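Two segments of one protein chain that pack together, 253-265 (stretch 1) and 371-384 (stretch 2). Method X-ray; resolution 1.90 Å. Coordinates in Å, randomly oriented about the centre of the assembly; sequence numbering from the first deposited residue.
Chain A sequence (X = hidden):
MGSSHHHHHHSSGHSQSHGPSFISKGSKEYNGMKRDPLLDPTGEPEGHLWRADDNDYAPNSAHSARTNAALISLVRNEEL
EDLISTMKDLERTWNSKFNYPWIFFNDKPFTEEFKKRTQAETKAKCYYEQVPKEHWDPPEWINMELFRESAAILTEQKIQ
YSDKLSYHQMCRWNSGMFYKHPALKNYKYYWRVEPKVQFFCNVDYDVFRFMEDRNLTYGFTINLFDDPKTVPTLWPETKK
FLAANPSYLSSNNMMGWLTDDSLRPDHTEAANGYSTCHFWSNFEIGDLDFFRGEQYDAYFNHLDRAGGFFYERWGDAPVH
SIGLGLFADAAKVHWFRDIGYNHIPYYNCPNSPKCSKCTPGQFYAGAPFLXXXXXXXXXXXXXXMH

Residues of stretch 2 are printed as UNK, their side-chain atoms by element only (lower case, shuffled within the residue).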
# COMPACT_ATOMS: atom_id res chain seq x y z
N ASN A 253 -9.98 -15.27 -7.08
CA ASN A 253 -8.58 -15.03 -6.81
C ASN A 253 -7.89 -14.36 -7.99
O ASN A 253 -8.45 -14.31 -9.09
CB ASN A 253 -7.87 -16.34 -6.40
CG ASN A 253 -7.75 -17.35 -7.55
OD1 ASN A 253 -7.14 -17.07 -8.58
ND2 ASN A 253 -8.31 -18.53 -7.35
N MET A 254 -6.69 -13.87 -7.76
CA MET A 254 -5.92 -13.16 -8.77
C MET A 254 -4.74 -13.99 -9.29
O MET A 254 -3.69 -13.43 -9.64
CB MET A 254 -5.40 -11.84 -8.18
CG MET A 254 -6.47 -10.92 -7.61
SD MET A 254 -5.72 -9.46 -6.87
CE MET A 254 -7.14 -8.75 -6.03
N MET A 255 -4.90 -15.30 -9.38
CA MET A 255 -3.80 -16.18 -9.83
C MET A 255 -3.23 -15.76 -11.18
O MET A 255 -2.02 -15.76 -11.36
CB MET A 255 -4.25 -17.65 -9.88
CG MET A 255 -3.11 -18.66 -9.99
SD MET A 255 -2.02 -18.69 -8.55
CE MET A 255 -3.13 -19.36 -7.30
N GLY A 256 -4.10 -15.38 -12.12
CA GLY A 256 -3.69 -14.93 -13.45
C GLY A 256 -2.77 -13.72 -13.42
O GLY A 256 -1.79 -13.66 -14.14
N TRP A 257 -3.09 -12.75 -12.57
CA TRP A 257 -2.23 -11.58 -12.39
C TRP A 257 -0.94 -11.93 -11.67
O TRP A 257 0.15 -11.50 -12.08
CB TRP A 257 -2.99 -10.49 -11.62
CG TRP A 257 -2.19 -9.28 -11.27
CD1 TRP A 257 -1.55 -8.43 -12.13
CD2 TRP A 257 -2.01 -8.75 -9.96
NE1 TRP A 257 -0.95 -7.40 -11.42
CE2 TRP A 257 -1.21 -7.59 -10.09
CE3 TRP A 257 -2.43 -9.15 -8.68
CZ2 TRP A 257 -0.83 -6.82 -8.99
CZ3 TRP A 257 -2.05 -8.38 -7.59
CH2 TRP A 257 -1.26 -7.24 -7.75
N LEU A 258 -1.06 -12.69 -10.58
CA LEU A 258 0.11 -13.08 -9.78
C LEU A 258 1.15 -13.89 -10.58
O LEU A 258 2.33 -13.78 -10.34
CB LEU A 258 -0.32 -13.88 -8.55
CG LEU A 258 -1.17 -13.13 -7.51
CD1 LEU A 258 -1.59 -14.09 -6.41
CD2 LEU A 258 -0.42 -11.94 -6.94
N THR A 259 0.69 -14.70 -11.54
CA THR A 259 1.59 -15.58 -12.29
C THR A 259 1.79 -15.13 -13.73
O THR A 259 2.37 -15.87 -14.53
CB THR A 259 1.08 -17.04 -12.27
OG1 THR A 259 -0.23 -17.11 -12.84
CG2 THR A 259 1.06 -17.57 -10.84
N ASP A 260 1.34 -13.92 -14.08
CA ASP A 260 1.43 -13.46 -15.46
C ASP A 260 2.89 -13.39 -15.90
O ASP A 260 3.76 -13.00 -15.13
CB ASP A 260 0.81 -12.07 -15.60
CG ASP A 260 0.74 -11.61 -17.05
OD1 ASP A 260 0.35 -12.41 -17.92
OD2 ASP A 260 1.07 -10.45 -17.33
N ASP A 261 3.14 -13.80 -17.14
CA ASP A 261 4.46 -13.62 -17.78
C ASP A 261 4.37 -13.00 -19.18
O ASP A 261 5.34 -13.04 -19.93
CB ASP A 261 5.21 -14.96 -17.82
CG ASP A 261 4.53 -16.02 -18.71
OD1 ASP A 261 3.55 -15.72 -19.40
OD2 ASP A 261 4.99 -17.18 -18.70
N SER A 262 3.22 -12.40 -19.53
CA SER A 262 2.97 -11.93 -20.89
C SER A 262 3.56 -10.54 -21.17
O SER A 262 3.78 -10.20 -22.34
CB SER A 262 1.46 -11.94 -21.18
OG SER A 262 0.78 -10.99 -20.38
N LEU A 263 3.83 -9.74 -20.14
CA LEU A 263 4.40 -8.39 -20.31
C LEU A 263 5.91 -8.35 -20.17
O LEU A 263 6.59 -7.75 -21.00
CB LEU A 263 3.79 -7.41 -19.32
CG LEU A 263 2.30 -7.14 -19.38
CD1 LEU A 263 1.97 -5.93 -18.50
CD2 LEU A 263 1.84 -6.90 -20.81
N ARG A 264 6.42 -8.92 -19.08
CA ARG A 264 7.84 -8.90 -18.77
C ARG A 264 8.24 -10.30 -18.31
O ARG A 264 8.47 -10.53 -17.12
CB ARG A 264 8.14 -7.84 -17.71
CG ARG A 264 7.71 -6.45 -18.17
CD ARG A 264 8.08 -5.37 -17.19
NE ARG A 264 9.51 -5.09 -17.17
CZ ARG A 264 10.09 -4.25 -16.32
NH1 ARG A 264 9.37 -3.60 -15.40
NH2 ARG A 264 11.41 -4.07 -16.36
N PRO A 265 8.30 -11.26 -19.26
CA PRO A 265 8.57 -12.66 -18.88
C PRO A 265 9.87 -12.89 -18.10
O PRO A 265 9.93 -13.84 -17.31
CB PRO A 265 8.58 -13.41 -20.23
CG PRO A 265 8.71 -12.36 -21.28
CD PRO A 265 8.06 -11.13 -20.71
N UNK A 371 8.74 3.88 -17.81
CA UNK A 371 7.41 3.56 -18.35
C UNK A 371 7.02 2.09 -18.19
O UNK A 371 5.86 1.78 -17.92
c UNK A 371 7.31 3.96 -19.82
N UNK A 372 7.99 1.19 -18.33
CA UNK A 372 7.73 -0.26 -18.25
C UNK A 372 7.43 -0.80 -16.84
O UNK A 372 7.14 -1.98 -16.69
n UNK A 372 12.88 -0.16 -19.55
c UNK A 372 11.26 -1.88 -18.76
c UNK A 372 10.20 -0.99 -18.12
c UNK A 372 8.89 -1.04 -18.87
c UNK A 372 11.91 -1.22 -19.97
N UNK A 373 7.52 0.05 -15.82
CA UNK A 373 7.24 -0.36 -14.45
C UNK A 373 5.74 -0.41 -14.12
O UNK A 373 5.38 -0.94 -13.07
c UNK A 373 9.51 0.52 -13.62
o UNK A 373 9.67 -1.75 -12.90
c UNK A 373 10.12 -0.87 -13.65
c UNK A 373 7.99 0.53 -13.46
o UNK A 373 11.03 -1.10 -14.44
N UNK A 374 4.89 0.09 -15.01
CA UNK A 374 3.44 0.08 -14.80
C UNK A 374 2.92 -1.33 -15.07
O UNK A 374 3.08 -1.85 -16.17
o UNK A 374 0.70 0.76 -14.53
o UNK A 374 0.66 1.90 -16.38
c UNK A 374 1.28 1.24 -15.53
c UNK A 374 2.78 1.08 -15.75
N UNK A 375 2.28 -1.95 -14.07
CA UNK A 375 1.71 -3.29 -14.27
C UNK A 375 0.19 -3.29 -14.43
O UNK A 375 -0.41 -4.35 -14.60
s UNK A 375 1.65 -5.94 -13.46
c UNK A 375 2.13 -4.22 -13.15
N UNK A 376 -0.44 -2.12 -14.45
CA UNK A 376 -1.90 -2.06 -14.62
C UNK A 376 -2.45 -2.79 -15.86
O UNK A 376 -3.51 -3.38 -15.76
c UNK A 376 -2.40 -0.62 -14.59
n UNK A 376 -1.93 2.18 -14.27
n UNK A 376 -3.49 3.84 -14.80
c UNK A 376 -2.72 1.51 -13.24
n UNK A 376 -1.48 3.67 -15.93
c UNK A 376 -2.35 0.03 -13.21
c UNK A 376 -2.31 3.23 -14.99
N UNK A 377 -1.74 -2.75 -17.01
CA UNK A 377 -2.31 -3.48 -18.15
C UNK A 377 -2.54 -4.97 -17.87
O UNK A 377 -3.54 -5.54 -18.33
c UNK A 377 -1.27 -3.27 -19.26
c UNK A 377 -0.61 -1.99 -18.91
c UNK A 377 -0.50 -2.04 -17.41
N UNK A 378 -1.66 -5.58 -17.08
CA UNK A 378 -1.87 -6.95 -16.63
C UNK A 378 -2.99 -7.04 -15.59
O UNK A 378 -3.86 -7.91 -15.68
o UNK A 378 -0.83 -8.81 -15.51
c UNK A 378 -0.59 -7.53 -16.06
N UNK A 379 -2.97 -6.15 -14.60
CA UNK A 379 -4.00 -6.18 -13.55
C UNK A 379 -5.41 -5.95 -14.11
O UNK A 379 -6.36 -6.65 -13.73
c UNK A 379 -3.69 -5.16 -12.44
c UNK A 379 -5.69 -4.44 -11.05
o UNK A 379 -7.22 -5.86 -8.03
c UNK A 379 -6.55 -4.60 -9.96
c UNK A 379 -4.49 -6.39 -10.40
c UNK A 379 -5.34 -6.57 -9.32
c UNK A 379 -4.64 -5.33 -11.27
c UNK A 379 -6.38 -5.67 -9.11
N UNK A 380 -5.54 -5.00 -15.03
CA UNK A 380 -6.82 -4.68 -15.63
C UNK A 380 -7.33 -5.81 -16.54
O UNK A 380 -8.53 -6.03 -16.59
c UNK A 380 -6.52 -0.99 -13.42
c UNK A 380 -6.71 -2.14 -14.17
c UNK A 380 -5.98 0.21 -15.42
c UNK A 380 -6.74 -3.36 -16.42
c UNK A 380 -6.16 0.19 -14.05
c UNK A 380 -6.16 -0.94 -16.17
c UNK A 380 -6.52 -2.13 -15.56
N UNK A 381 -6.43 -6.51 -17.21
CA UNK A 381 -6.81 -7.68 -18.01
C UNK A 381 -7.25 -8.85 -17.13
O UNK A 381 -8.31 -9.44 -17.36
c UNK A 381 -4.90 -11.04 -21.31
n UNK A 381 -3.82 -11.22 -22.32
c UNK A 381 -5.89 -9.41 -19.68
c UNK A 381 -5.64 -8.12 -18.91
c UNK A 381 -4.77 -9.66 -20.67
N UNK A 382 -6.44 -9.18 -16.13
CA UNK A 382 -6.66 -10.41 -15.34
C UNK A 382 -7.63 -10.26 -14.18
O UNK A 382 -8.20 -11.25 -13.73
c UNK A 382 -3.32 -10.92 -16.46
c UNK A 382 -4.44 -11.43 -15.90
n UNK A 382 -4.72 -12.58 -16.59
n UNK A 382 -2.94 -11.77 -17.46
c UNK A 382 -5.32 -10.93 -14.81
c UNK A 382 -3.80 -12.77 -17.52
N UNK A 383 -7.81 -9.03 -13.70
CA UNK A 383 -8.65 -8.78 -12.52
C UNK A 383 -9.72 -7.73 -12.85
O UNK A 383 -10.89 -8.00 -12.65
c UNK A 383 -8.70 -8.25 -10.04
c UNK A 383 -6.72 -9.39 -11.02
c UNK A 383 -7.82 -8.37 -11.28
N UNK A 384 -9.32 -6.55 -13.33
CA UNK A 384 -10.28 -5.55 -13.78
C UNK A 384 -10.02 -4.17 -13.23
O UNK A 384 -9.06 -3.97 -12.49
O HOH W 1 -6.25 -13.07 -12.13
O HOH W 2 1.10 -9.35 -13.69
O HOH W 3 -1.23 -9.62 -19.31
O HOH W 4 13.03 -3.20 -14.32

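Position 371 carries a single carbon and touches nothing on stretch 1: Ala 371. Position 372 has four carbons in a row ending in nitrogen, the pattern of lysine. Lys 372 starts toward stretch 1, and its CD lies 3.3 Å from Arg 264 NH2, over one face of the guanidinium; its amino end leads away.

Position 373 shows three carbons, the third carrying two oxygens, hence Glu 373. Its CB points away, yet chi1 and chi2, both m, bring the carboxylate back to a salt bridge, with Arg 264 NH1 3.1 Å from Glu 373 OE1. The hydrogen bond is weak (147°), but water 4 reinforces it, accepting from Arg 264 NH2 at 2.7 Å and donating to Glu 373 OE2 at 2.9 Å.

Position 374 has two carbons, the second bearing two oxygens: Asp 374. Facing away, it caps the coming helix, accepting from the backbone N of 376 at 3.1 Å from its OD1. Position 375, one carbon then sulfur, is Cys 375; its SG sits 3.6 Å from Trp 257 NE1, at the indole edge, and is bonded covalently to a group elsewhere in the structure.

Position 376 has three carbons, a nitrogen, then a carbon with two more nitrogens: Arg 376, whose NH2 lies 2.8 Å from Asp 374 OD2 in a salt bridge. At 377, three carbons close a ring onto the backbone N, giving Pro 377; its CB is 4.3 Å from Leu 263 CD1. Position 378, one carbon then oxygen, is Ser 378, with OG 3.1 Å from Asp 260 OD2. Water 2 joins that OG (2.7 Å) to Trp 257 O (2.8 Å).

Position 379 bears a six-carbon ring with one oxygen: Tyr 379. Its edge meets the Trp 257 face, with centroids 4.8 Å apart and planes at 76°. Position 380 has the same ring without oxygen; Phe 380 points away. Position 381, four carbons ending in nitrogen, is exposed Lys 381.

Position 382 has a five-membered ring of three carbons and two nitrogens: His 382. Its NE2 donates a weak bond to Asp 260 OD1 (3.4 Å, 134°). Position 383, one carbon carrying two, is Val 383, with CG2 3.7 Å from Met 254 CG. Position 384 has no side chain: Gly 384, at phi 132°, where a CB would jam against the preceding carbonyl.

The contact buries 687 Å². Trp 257, with 100 Å² covered, anchors it against the helix, while polar links around Asp 260 and the Arg 264 salt bridge fasten the rest.

Stretch 2 (371-384) AKEDCRPSYFKHVG
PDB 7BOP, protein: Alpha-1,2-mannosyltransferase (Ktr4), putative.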